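UDP-glucose:anthocyanidin 3-O-glucosyltransferase (Clitoria ternatea, PDB 4REL) belongs to the plant glycosyltransferases of GT-B fold, enzymes built from two Rossmann-like domains that face each other across a cleft. Local coordinates at residues L86-G89 / P90-R94; A115-T118 / S119-L122; S348-E351 / S352-G356; G408-I411 / R412-L416; A432-D435 / F436-V440. All coordinates share one frame; numbering follows the deposited sequence.

In the fold
The five contacts come one after another along the chain and fall into two groups that match the two parallel sheets of a GT-B enzyme. Contacts 1 and 2 flank the seven-stranded sheet; their centres are 9 Å apart, helix 89-104 packs on helix 119-127, and F116 of contact 2 reaches the bound KMP. Contacts 3 and 4, 14 Å apart between centres, belong to the six-stranded half and touch where G356 meets A415. Contact 5 lies on the last helix, 431-445, which packs on strand 233-235 and helix 18-31 of the first half, about 23 Å from contact 2 between centres. The chain thus ends by crossing back to the domain in which it began.

Contact 1 of 5, residues L86-G89 / P90-R94; sequences LSTG and PDNLR
With chi1 at 61°, T88 holds OG1 between its backbone N and carbonyl carbon, and N92, with chi1 at -174°, carries its amide back along the chain to meet that hydroxyl. The bond runs from within the tight link between helix 80-86 and helix 89-104, a type I beta turn from L86 to G89, to the first turn of the new helix, in the N-terminal Rossmann-like half of the GT-B fold. From N92 ND2 to T88 OG1 it is 3.0 Å long and somewhat bent, at 142°, with the hydroxyl tilted from the amide plane. N92 CB packs as well, 3.5 Å from T88 CB. Neither polar group serves this pair alone: T88 OG1 is also bonded to the carbonyl of F85, and N92 ND2 to that of S65, just beyond strand 59-64. The amide nitrogen therefore ties the turn to the edge of the sheet, and N92 is buried.

The backbone follows the same path. G89 N closes the turn on L86 O at 3.2 Å, and G89 then takes a positive phi, which redirects the chain into P90 and the new helix. G89 O receives a weak bond from N92 N, at 3.4 Å. On the outer side a water accepts from D91 N at 2.9 Å and reaches weakly to T88 O, linking the turn to the first turn of the helix. L93 packs on S119 and S120 of helix 119-127, and its CG lies 3.7 Å from G89 O.

Contact 2 of 5, residues A115-T118 / S119-L122; sequences AFVT and SSLL. With KMP (3,5,7-trihydroxy-2-(4-hydroxyphenyl)-4H-chromen-4-one), chain B.
V117 and S120 form the tight part of this contact, where the loop after strand 110-114 winds into helix 119-127. The carbonyl oxygen of V117 is gripped twice by one residue. S120 OG donates to V117 O at 2.7 Å, almost in line with the C=O bond, and S120 N donates to the same oxygen at 3.0 Å from above the carbonyl plane. A chi1 of 68° folds the serine hydroxyl back over its own backbone and puts it there. The hydroxyl is also bonded to W131 NE1, so this buried oxygen has partners on two elements of the fold. Next along the chain, L121 N meets T118 O at 3.0 Å. V117 itself is the centre of an inverse gamma turn, with a weak bond from T118 N to F116 O.

The loose side is L122, exposed and barely touching the loop; T118 and S119, though partly exposed, pack on neighbouring helices. In the opposite direction F116 leads inward, presenting its ring edge to KMP, with CE2 3.8 Å from C9 of the ligand. A loop that leaves the C-terminal end of a parallel strand and carries a ligand-pocket residue just before the next helix is typical of Rossmann-like domains.

Contact 3 of 5, residues S348-E351 / S352-G356; sequences SVME and SVSNG
V353 lays its two methyl branches over the carbonyl of V349 one turn back: CG2 is 3.4 Å from V349 O, and CG1 meets V349 CG1 at 4.3 Å, an apolar stripe on the buried side of helix 346-354. This helix is the middle of the beta-alpha-beta unit between strands 337-342 and 359-361. The segment 348-356 falls within the PSPG box, the signature sequence of plant glycosyltransferases. E351 turns its carboxylate outward from the contact, where OE1 is bonded to Q328 and OE2 to S329 and N347. S352 OG is bonded to V357 O, beyond the helix.

The last turn is where side chains do most of the work. S354, with chi1 at 61°, tucks OG back along the helix to sit 2.9 Å from M350 O and 3.2 Å from E351 O. M350 O is in any case bonded by S354 N at 3.1 Å, and M350 SD comes to 4.1 Å from S354 OG. N355 reaches E351 O from the end of its side chain: ND2 donates at 2.8 Å and 147°, while N355 N adds only a weak bond to the same oxygen. G356, at positive phi, ends the helix in a Schellman motif; its N also makes a weak bond to V353 O. In this last turn E351 O, with little help from the backbone N of N355, is thus held by the asparagine amide, and such side-chain donors probably offset part of the partial negative charge at this helix end.

Contact 4 of 5, residues G408-I411 / R412-L416; sequences GKKI and RDNAL
R412 folds back over the first turn of helix 409-425, covering the G408-K409 peptide. Its CB starts 3.6 Å from K409 O, and CG comes to 3.4 Å from G408 O, the acceptor of R412's own backbone N-H. A bend at chi3, -62°, then swings the guanidinium toward the start of the helix, where one of its faces lies over the peptide. NE passes near G408 O and K409 CA, CZ sits 3.6 Å from G408 C, NH1 is 3.4 Å from that same carbon, and NH2 rests 3.4 Å from K409 CA. At the tip, NH1 is bonded to the carbonyls of I402 and Q405, so the charge probably helps to offset the end of helix 392-403 while the flat group packs on the peptide.

Next door, K409 runs out extended until chi4 bends it (-67°), and NZ forms a salt bridge 2.9 Å long to D413 OD2 on the syn lone pair of that oxygen. This pair, one turn apart, lies on the solvent side. K410 stays extended throughout and passes N414, its CG 3.5 Å from N414 ND2; both side chains finish on E380, the lysine in a salt bridge to the carboxylate and the asparagine amide on the backbone oxygen.

These partners place the helix in the second Rossmann-like half. E380 lies in the loop between helix 368-378 and strand 382-384, the outermost strand of the sheet, and on the inner side I411 and A415 both pack on P358, just before strand 359-361.

Contact 5 of 5, residues A432-D435 / F436-V440; sequences AAED and FNTLV
Helix 431-445 is the C-terminal helix with which a GT-B chain returns to its N-terminal domain, and A432 to V440 form two of its turns. The backbone is regular: F436 N bonds to A432 O at 2.7 Å, and L439 N to D435 O at 3.0 Å. Between the side chains, a water lies among three residues on the polar side. It donates to E434 OE2 at 3.0 Å and to D435 OD1 at 2.8 Å. The same water lies 2.5 Å from T438 OG1, too short to be taken at face value, so a link from T438 to the two acidic groups is doubtful.

D435 is buried, and both its oxygens have protein partners: OD1 is bonded to Q431 NE2, and OD2 to the backbone N of Y235, at the end of strand 233-235. Such N-H donors probably help keep the carboxylate ionised. L439 packs on L234 of the same strand.

F436 covers the other side. Its CG lies opposite the backbone N (chi1 -180°), which carries the ring clear of the preceding turn and onto K27, L28 and I31 of helix 18-31. One ring face also takes V440, whose CG2 stands 3.6 Å above the F436 ring plane, displaced toward the rim.

Contact 1 of 5, residues L86-G89 / P90-R94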
loop_
_atom_site.group_PDB
_atom_site.type_symbol
_atom_site.label_atom_id
_atom_site.label_comp_id
_atom_site.label_asym_id
_atom_site.label_seq_id
_atom_site.Cartn_x
_atom_site.Cartn_y
_atom_site.Cartn_z
ATOM N N LEU A 86 -11.021 -14.834 -4.436
ATOM C CA LEU A 86 -10.037 -15.565 -5.222
ATOM C C LEU A 86 -10.610 -16.917 -5.667
ATOM O O LEU A 86 -10.269 -17.412 -6.746
ATOM C CB LEU A 86 -8.720 -15.745 -4.448
ATOM C CG LEU A 86 -7.919 -14.472 -4.178
ATOM C CD1 LEU A 86 -6.807 -14.735 -3.145
ATOM C CD2 LEU A 86 -7.324 -13.907 -5.458
ATOM N N SER A 87 -11.493 -17.497 -4.855
ATOM C CA SER A 87 -12.062 -18.805 -5.190
ATOM C C SER A 87 -12.976 -18.778 -6.415
ATOM O O SER A 87 -13.311 -19.835 -6.952
ATOM C CB SER A 87 -12.819 -19.404 -3.998
ATOM O OG SER A 87 -14.102 -18.809 -3.850
ATOM N N THR A 88 -13.367 -17.588 -6.869
ATOM C CA THR A 88 -14.252 -17.495 -8.030
ATOM C C THR A 88 -13.537 -17.810 -9.336
ATOM O O THR A 88 -14.186 -18.020 -10.356
ATOM C CB THR A 88 -14.924 -16.116 -8.173
ATOM O OG1 THR A 88 -13.924 -15.111 -8.335
ATOM C CG2 THR A 88 -15.757 -15.788 -6.956
ATOM N N GLY A 89 -12.208 -17.802 -9.306
ATOM C CA GLY A 89 -11.407 -18.308 -10.408
ATOM C C GLY A 89 -11.466 -17.486 -11.679
ATOM O O GLY A 89 -12.084 -16.418 -11.725
ATOM N N PRO A 90 -10.807 -17.984 -12.733
ATOM C CA PRO A 90 -10.742 -17.214 -13.975
ATOM C C PRO A 90 -12.101 -17.087 -14.659
ATOM O O PRO A 90 -12.311 -16.115 -15.372
ATOM C CB PRO A 90 -9.753 -18.012 -14.834
ATOM C CG PRO A 90 -9.763 -19.409 -14.255
ATOM C CD PRO A 90 -9.970 -19.198 -12.779
ATOM N N ASP A 91 -13.016 -18.027 -14.446
ATOM C CA ASP A 91 -14.317 -17.897 -15.104
ATOM C C ASP A 91 -15.105 -16.665 -14.666
ATOM O O ASP A 91 -15.786 -16.038 -15.477
ATOM C CB ASP A 91 -15.146 -19.170 -14.972
ATOM C CG ASP A 91 -14.675 -20.249 -15.915
ATOM O OD1 ASP A 91 -14.056 -19.897 -16.949
ATOM O OD2 ASP A 91 -14.913 -21.436 -15.623
ATOM N N ASN A 92 -15.005 -16.303 -13.394
ATOM C CA ASN A 92 -15.628 -15.075 -12.927
ATOM C C ASN A 92 -14.976 -13.870 -13.597
ATOM O O ASN A 92 -15.656 -12.923 -13.998
ATOM C CB ASN A 92 -15.511 -14.980 -11.407
ATOM C CG ASN A 92 -16.254 -13.791 -10.826
ATOM O OD1 ASN A 92 -17.339 -13.421 -11.287
ATOM N ND2 ASN A 92 -15.678 -13.191 -9.791
ATOM N N LEU A 93 -13.655 -13.905 -13.732
ATOM C CA LEU A 93 -12.961 -12.821 -14.416
ATOM C C LEU A 93 -13.384 -12.731 -15.872
ATOM O O LEU A 93 -13.520 -11.626 -16.423
ATOM C CB LEU A 93 -11.441 -12.997 -14.321
ATOM C CG LEU A 93 -10.874 -13.162 -12.918
ATOM C CD1 LEU A 93 -9.345 -13.286 -13.029
ATOM C CD2 LEU A 93 -11.249 -11.976 -12.057
ATOM N N ARG A 94 -13.608 -13.880 -16.506
ATOM C CA ARG A 94 -14.008 -13.898 -17.914
ATOM C C ARG A 94 -15.427 -13.379 -18.108
ATOM O O ARG A 94 -15.800 -12.970 -19.196
ATOM C CB ARG A 94 -13.862 -15.303 -18.518
ATOM C CG ARG A 94 -12.420 -15.794 -18.578
ATOM C CD ARG A 94 -12.313 -17.203 -19.157
ATOM N NE ARG A 94 -10.923 -17.642 -19.254
ATOM C CZ ARG A 94 -10.393 -18.642 -18.552
ATOM N NH1 ARG A 94 -11.135 -19.340 -17.696
ATOM N NH2 ARG A 94 -9.113 -18.942 -18.715
HETATM O O HOH W 1 -13.192 -20.300 -12.670
#

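Contact 2 of 5, residues A115-T118 / S119-L122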
loop_
_atom_site.group_PDB
_atom_site.type_symbol
_atom_site.label_atom_id
_atom_site.label_comp_id
_atom_site.label_asym_id
_atom_site.label_seq_id
_atom_site.Cartn_x
_atom_site.Cartn_y
_atom_site.Cartn_z
ATOM N N ALA A 115 -1.240 -7.842 -8.976
ATOM C CA ALA A 115 -0.500 -9.107 -8.972
ATOM C C ALA A 115 -1.187 -10.225 -8.188
ATOM O O ALA A 115 -0.972 -11.402 -8.474
ATOM C CB ALA A 115 0.932 -8.892 -8.436
ATOM N N PHE A 116 -1.973 -9.869 -7.176
ATOM C CA PHE A 116 -2.623 -10.894 -6.351
ATOM C C PHE A 116 -3.726 -11.635 -7.109
ATOM O O PHE A 116 -4.114 -12.738 -6.714
ATOM C CB PHE A 116 -3.219 -10.308 -5.065
ATOM C CG PHE A 116 -2.199 -9.884 -4.040
ATOM C CD1 PHE A 116 -0.841 -10.132 -4.231
ATOM C CD2 PHE A 116 -2.604 -9.228 -2.882
ATOM C CE1 PHE A 116 0.100 -9.735 -3.281
ATOM C CE2 PHE A 116 -1.663 -8.828 -1.920
ATOM C CZ PHE A 116 -0.312 -9.079 -2.130
ATOM N N VAL A 117 -4.259 -11.022 -8.164
ATOM C CA VAL A 117 -5.306 -11.684 -8.947
ATOM C C VAL A 117 -4.630 -12.573 -9.981
ATOM O O VAL A 117 -4.648 -12.308 -11.184
ATOM C CB VAL A 117 -6.268 -10.674 -9.605
ATOM C CG1 VAL A 117 -7.465 -11.406 -10.234
ATOM C CG2 VAL A 117 -6.767 -9.688 -8.558
ATOM N N THR A 118 -4.014 -13.643 -9.503
ATOM C CA THR A 118 -3.190 -14.464 -10.382
ATOM C C THR A 118 -4.012 -15.206 -11.431
ATOM O O THR A 118 -3.488 -15.562 -12.484
ATOM C CB THR A 118 -2.339 -15.462 -9.593
ATOM O OG1 THR A 118 -3.210 -16.340 -8.872
ATOM C CG2 THR A 118 -1.429 -14.716 -8.602
ATOM N N SER A 119 -5.296 -15.432 -11.157
ATOM C CA SER A 119 -6.169 -16.061 -12.157
ATOM C C SER A 119 -6.270 -15.228 -13.440
ATOM O O SER A 119 -6.593 -15.757 -14.505
ATOM C CB SER A 119 -7.569 -16.316 -11.591
ATOM O OG SER A 119 -7.535 -17.368 -10.641
ATOM N N SER A 120 -6.005 -13.928 -13.344
ATOM C CA SER A 120 -6.082 -13.085 -14.535
ATOM C C SER A 120 -4.956 -13.369 -15.526
ATOM O O SER A 120 -5.070 -13.044 -16.706
ATOM C CB SER A 120 -6.161 -11.589 -14.177
ATOM O OG SER A 120 -4.958 -11.133 -13.598
ATOM N N LEU A 121 -3.871 -13.993 -15.065
ATOM C CA LEU A 121 -2.832 -14.403 -16.000
ATOM C C LEU A 121 -3.346 -15.520 -16.900
ATOM O O LEU A 121 -3.057 -15.540 -18.103
ATOM C CB LEU A 121 -1.559 -14.836 -15.256
ATOM C CG LEU A 121 -0.494 -15.557 -16.094
ATOM C CD1 LEU A 121 0.063 -14.689 -17.207
ATOM C CD2 LEU A 121 0.632 -16.025 -15.168
ATOM N N LEU A 122 -4.114 -16.441 -16.323
ATOM C CA LEU A 122 -4.723 -17.518 -17.100
ATOM C C LEU A 122 -5.656 -16.933 -18.146
ATOM O O LEU A 122 -5.716 -17.417 -19.289
ATOM C CB LEU A 122 -5.513 -18.465 -16.197
ATOM C CG LEU A 122 -4.756 -19.256 -15.144
ATOM C CD1 LEU A 122 -5.739 -20.083 -14.315
ATOM C CD2 LEU A 122 -3.714 -20.142 -15.809
HETATM C C1 KMP B . 1.781 -9.933 2.308
HETATM C C2 KMP B . 1.413 -8.750 1.690
HETATM C C3 KMP B . 0.006 -8.303 1.787
HETATM C C4 KMP B . -0.962 -9.125 2.541
HETATM C C5 KMP B . -0.497 -10.299 3.122
HETATM C C6 KMP B . 0.840 -10.687 3.006
HETATM C C9 KMP B . -0.445 -7.045 1.149
HETATM C C10 KMP B . -1.871 -6.675 1.294
HETATM C C11 KMP B . -2.774 -7.582 2.076
HETATM C C14 KMP B . -4.226 -7.284 2.276
HETATM C C15 KMP B . -4.893 -6.307 1.539
HETATM C C16 KMP B . -6.240 -6.058 1.754
HETATM C C17 KMP B . -6.933 -6.781 2.713
HETATM C C18 KMP B . -6.278 -7.758 3.450
HETATM C C19 KMP B . -4.930 -8.009 3.229
HETATM O O12 KMP B . -2.277 -8.736 2.650
HETATM O O13 KMP B . 0.362 -6.329 0.509
HETATM O O24 KMP B . -8.255 -6.528 2.923
HETATM O O27 KMP B . -2.297 -5.515 0.720
HETATM O O29 KMP B . 1.238 -11.848 3.596
HETATM O O30 KMP B . 2.315 -7.998 1.002
#

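Contact 3 of 5, residues S348-E351 / S352-G356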
loop_
_atom_site.group_PDB
_atom_site.type_symbol
_atom_site.label_atom_id
_atom_site.label_comp_id
_atom_site.label_asym_id
_atom_site.label_seq_id
_atom_site.Cartn_x
_atom_site.Cartn_y
_atom_site.Cartn_z
ATOM N N SER A 348 0.371 4.771 3.089
ATOM C CA SER A 348 0.723 5.622 4.216
ATOM C C SER A 348 2.210 5.934 4.185
ATOM O O SER A 348 2.604 7.093 4.328
ATOM C CB SER A 348 0.385 4.935 5.546
ATOM O OG SER A 348 -1.007 4.818 5.726
ATOM N N VAL A 349 3.029 4.902 3.993
ATOM C CA VAL A 349 4.473 5.085 3.931
ATOM C C VAL A 349 4.854 5.991 2.763
ATOM O O VAL A 349 5.682 6.898 2.915
ATOM C CB VAL A 349 5.213 3.744 3.792
ATOM C CG1 VAL A 349 6.708 3.979 3.608
ATOM C CG2 VAL A 349 4.949 2.864 5.010
ATOM N N MET A 350 4.256 5.738 1.598
ATOM C CA MET A 350 4.499 6.554 0.415
ATOM C C MET A 350 4.249 8.028 0.714
ATOM O O MET A 350 5.065 8.884 0.370
ATOM C CB MET A 350 3.595 6.082 -0.737
ATOM C CG MET A 350 3.823 6.791 -2.063
ATOM S SD MET A 350 3.039 8.418 -2.227
ATOM C CE MET A 350 1.327 7.982 -2.519
ATOM N N GLU A 351 3.119 8.313 1.363
ATOM C CA GLU A 351 2.746 9.685 1.682
ATOM C C GLU A 351 3.714 10.272 2.700
ATOM O O GLU A 351 4.073 11.446 2.627
ATOM C CB GLU A 351 1.302 9.756 2.210
ATOM C CG GLU A 351 0.244 9.554 1.123
ATOM C CD GLU A 351 -1.184 9.588 1.646
ATOM O OE1 GLU A 351 -1.388 9.633 2.875
ATOM O OE2 GLU A 351 -2.115 9.558 0.818
ATOM N N SER A 352 4.139 9.456 3.653
ATOM C CA SER A 352 5.045 9.970 4.678
ATOM C C SER A 352 6.405 10.345 4.086
ATOM O O SER A 352 6.921 11.442 4.332
ATOM C CB SER A 352 5.211 8.952 5.800
ATOM O OG SER A 352 5.565 9.599 7.012
ATOM N N VAL A 353 6.989 9.452 3.295
ATOM C CA VAL A 353 8.334 9.728 2.789
ATOM C C VAL A 353 8.326 10.839 1.746
ATOM O O VAL A 353 9.288 11.594 1.635
ATOM C CB VAL A 353 9.060 8.469 2.244
ATOM C CG1 VAL A 353 9.224 7.419 3.351
ATOM C CG2 VAL A 353 8.330 7.888 1.045
ATOM N N SER A 354 7.238 10.962 0.995
ATOM C CA SER A 354 7.185 12.004 -0.022
ATOM C C SER A 354 7.032 13.383 0.614
ATOM O O SER A 354 7.293 14.399 -0.023
ATOM C CB SER A 354 6.082 11.734 -1.054
ATOM O OG SER A 354 4.811 11.705 -0.444
ATOM N N ASN A 355 6.638 13.415 1.886
ATOM C CA ASN A 355 6.465 14.675 2.599
ATOM C C ASN A 355 7.537 14.975 3.647
ATOM O O ASN A 355 7.452 15.982 4.354
ATOM C CB ASN A 355 5.075 14.730 3.240
ATOM C CG ASN A 355 3.986 14.982 2.227
ATOM O OD1 ASN A 355 3.914 16.063 1.638
ATOM N ND2 ASN A 355 3.124 13.993 2.015
ATOM N N GLY A 356 8.541 14.108 3.748
ATOM C CA GLY A 356 9.631 14.299 4.695
ATOM C C GLY A 356 9.241 14.086 6.154
ATOM O O GLY A 356 9.842 14.664 7.057
#

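Contact 4 of 5, residues G408-I411 / R412-L416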
loop_
_atom_site.group_PDB
_atom_site.type_symbol
_atom_site.label_atom_id
_atom_site.label_comp_id
_atom_site.label_asym_id
_atom_site.label_seq_id
_atom_site.Cartn_x
_atom_site.Cartn_y
_atom_site.Cartn_z
ATOM N N GLY A 408 17.780 12.079 17.681
ATOM C CA GLY A 408 16.907 11.794 16.552
ATOM C C GLY A 408 17.217 12.665 15.349
ATOM O O GLY A 408 16.513 12.625 14.335
ATOM N N LYS A 409 18.275 13.458 15.443
ATOM C CA LYS A 409 18.585 14.409 14.373
ATOM C C LYS A 409 18.920 13.733 13.045
ATOM O O LYS A 409 18.492 14.194 11.975
ATOM C CB LYS A 409 19.716 15.352 14.793
ATOM C CG LYS A 409 20.176 16.282 13.674
ATOM C CD LYS A 409 21.092 17.378 14.196
ATOM C CE LYS A 409 21.520 18.320 13.079
ATOM N NZ LYS A 409 22.399 17.650 12.076
ATOM N N LYS A 410 19.670 12.637 13.106
ATOM C CA LYS A 410 20.014 11.905 11.894
ATOM C C LYS A 410 18.750 11.461 11.160
ATOM O O LYS A 410 18.626 11.621 9.947
ATOM C CB LYS A 410 20.875 10.684 12.222
ATOM C CG LYS A 410 21.087 9.767 11.022
ATOM C CD LYS A 410 21.817 8.473 11.389
ATOM C CE LYS A 410 22.175 7.673 10.134
ATOM N NZ LYS A 410 23.021 6.475 10.431
ATOM N N ILE A 411 17.808 10.893 11.904
ATOM C CA ILE A 411 16.550 10.454 11.311
ATOM C C ILE A 411 15.760 11.614 10.701
ATOM O O ILE A 411 15.221 11.508 9.585
ATOM C CB ILE A 411 15.706 9.702 12.350
ATOM C CG1 ILE A 411 16.297 8.304 12.535
ATOM C CG2 ILE A 411 14.256 9.615 11.914
ATOM C CD1 ILE A 411 15.842 7.611 13.794
ATOM N N ARG A 412 15.692 12.727 11.422
ATOM C CA ARG A 412 15.006 13.911 10.913
ATOM C C ARG A 412 15.683 14.425 9.646
ATOM O O ARG A 412 15.009 14.786 8.677
ATOM C CB ARG A 412 14.944 15.005 11.990
ATOM C CG ARG A 412 13.994 14.646 13.154
ATOM C CD ARG A 412 13.736 15.814 14.107
ATOM N NE ARG A 412 14.974 16.262 14.750
ATOM C CZ ARG A 412 15.469 15.785 15.892
ATOM N NH1 ARG A 412 14.841 14.826 16.565
ATOM N NH2 ARG A 412 16.606 16.281 16.369
ATOM N N ASP A 413 17.014 14.447 9.650
ATOM C CA ASP A 413 17.764 14.916 8.484
ATOM C C ASP A 413 17.548 13.987 7.302
ATOM O O ASP A 413 17.390 14.436 6.154
ATOM C CB ASP A 413 19.263 15.011 8.798
ATOM C CG ASP A 413 19.612 16.204 9.675
ATOM O OD1 ASP A 413 18.766 17.112 9.834
ATOM O OD2 ASP A 413 20.747 16.231 10.201
ATOM N N ASN A 414 17.548 12.686 7.579
ATOM C CA ASN A 414 17.343 11.694 6.532
ATOM C C ASN A 414 15.965 11.818 5.901
ATOM O O ASN A 414 15.811 11.635 4.700
ATOM C CB ASN A 414 17.548 10.270 7.064
ATOM C CG ASN A 414 19.001 9.967 7.358
ATOM O OD1 ASN A 414 19.898 10.650 6.858
ATOM N ND2 ASN A 414 19.245 8.931 8.153
ATOM N N ALA A 415 14.962 12.132 6.709
ATOM C CA ALA A 415 13.612 12.284 6.175
ATOM C C ALA A 415 13.574 13.415 5.149
ATOM O O ALA A 415 12.903 13.307 4.115
ATOM C CB ALA A 415 12.602 12.540 7.305
ATOM N N LEU A 416 14.300 14.495 5.423
ATOM C CA LEU A 416 14.335 15.613 4.488
ATOM C C LEU A 416 15.095 15.225 3.221
ATOM O O LEU A 416 14.700 15.604 2.121
ATOM C CB LEU A 416 14.947 16.871 5.125
ATOM C CG LEU A 416 15.170 18.010 4.110
ATOM C CD1 LEU A 416 13.846 18.453 3.482
ATOM C CD2 LEU A 416 15.910 19.206 4.719
#

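Contact 5 of 5, residues A432-D435 / F436-V440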
loop_
_atom_site.group_PDB
_atom_site.type_symbol
_atom_site.label_atom_id
_atom_site.label_comp_id
_atom_site.label_asym_id
_atom_site.label_seq_id
_atom_site.Cartn_x
_atom_site.Cartn_y
_atom_site.Cartn_z
ATOM N N ALA A 432 10.731 7.119 -13.657
ATOM C CA ALA A 432 9.318 6.840 -13.807
ATOM C C ALA A 432 8.718 7.498 -15.035
ATOM O O ALA A 432 7.790 6.959 -15.635
ATOM C CB ALA A 432 8.574 7.265 -12.568
ATOM N N ALA A 433 9.229 8.667 -15.417
ATOM C CA ALA A 433 8.680 9.319 -16.606
ATOM C C ALA A 433 8.946 8.444 -17.823
ATOM O O ALA A 433 8.055 8.227 -18.646
ATOM C CB ALA A 433 9.259 10.714 -16.790
ATOM N N GLU A 434 10.165 7.913 -17.919
ATOM C CA GLU A 434 10.502 6.999 -19.004
ATOM C C GLU A 434 9.708 5.697 -18.883
ATOM O O GLU A 434 9.195 5.174 -19.872
ATOM C CB GLU A 434 12.007 6.694 -19.014
ATOM C CG GLU A 434 12.405 5.671 -20.070
ATOM C CD GLU A 434 13.736 4.994 -19.775
ATOM O OE1 GLU A 434 14.661 5.674 -19.282
ATOM O OE2 GLU A 434 13.851 3.775 -20.033
ATOM N N ASP A 435 9.607 5.173 -17.666
ATOM C CA ASP A 435 8.914 3.912 -17.452
ATOM C C ASP A 435 7.432 4.019 -17.782
ATOM O O ASP A 435 6.847 3.071 -18.301
ATOM C CB ASP A 435 9.108 3.432 -16.009
ATOM C CG ASP A 435 10.483 2.849 -15.776
ATOM O OD1 ASP A 435 11.316 2.871 -16.721
ATOM O OD2 ASP A 435 10.732 2.384 -14.643
ATOM N N PHE A 436 6.835 5.171 -17.490
ATOM C CA PHE A 436 5.435 5.390 -17.825
ATOM C C PHE A 436 5.265 5.370 -19.337
ATOM O O PHE A 436 4.325 4.768 -19.860
ATOM C CB PHE A 436 4.920 6.712 -17.257
ATOM C CG PHE A 436 3.469 6.978 -17.576
ATOM C CD1 PHE A 436 2.462 6.344 -16.866
ATOM C CD2 PHE A 436 3.119 7.862 -18.579
ATOM C CE1 PHE A 436 1.120 6.590 -17.156
ATOM C CE2 PHE A 436 1.777 8.112 -18.874
ATOM C CZ PHE A 436 0.783 7.473 -18.159
ATOM N N ASN A 437 6.172 6.023 -20.055
ATOM C CA ASN A 437 6.111 6.019 -21.511
ATOM C C ASN A 437 6.262 4.604 -22.056
ATOM O O ASN A 437 5.594 4.222 -23.007
ATOM C CB ASN A 437 7.167 6.957 -22.112
ATOM C CG ASN A 437 6.852 8.422 -21.870
ATOM O OD1 ASN A 437 5.688 8.819 -21.828
ATOM N ND2 ASN A 437 7.893 9.235 -21.711
ATOM N N THR A 438 7.132 3.818 -21.428
ATOM C CA THR A 438 7.325 2.435 -21.845
ATOM C C THR A 438 6.030 1.645 -21.704
ATOM O O THR A 438 5.654 0.875 -22.599
ATOM C CB THR A 438 8.439 1.764 -21.016
ATOM O OG1 THR A 438 9.680 2.406 -21.318
ATOM C CG2 THR A 438 8.553 0.283 -21.347
ATOM N N LEU A 439 5.342 1.860 -20.585
ATOM C CA LEU A 439 4.068 1.209 -20.317
ATOM C C LEU A 439 3.017 1.617 -21.342
ATOM O O LEU A 439 2.301 0.772 -21.876
ATOM C CB LEU A 439 3.596 1.526 -18.892
ATOM C CG LEU A 439 2.214 1.027 -18.468
ATOM C CD1 LEU A 439 2.110 -0.484 -18.625
ATOM C CD2 LEU A 439 1.917 1.440 -17.014
ATOM N N VAL A 440 2.942 2.909 -21.632
ATOM C CA VAL A 440 2.013 3.400 -22.638
ATOM C C VAL A 440 2.241 2.718 -23.990
ATOM O O VAL A 440 1.288 2.329 -24.669
ATOM C CB VAL A 440 2.096 4.932 -22.756
ATOM C CG1 VAL A 440 1.358 5.418 -23.989
ATOM C CG2 VAL A 440 1.537 5.587 -21.478
HETATM O O HOH W 2 5.896 10.369 -18.770
HETATM O O HOH W 3 11.316 2.278 -19.432
#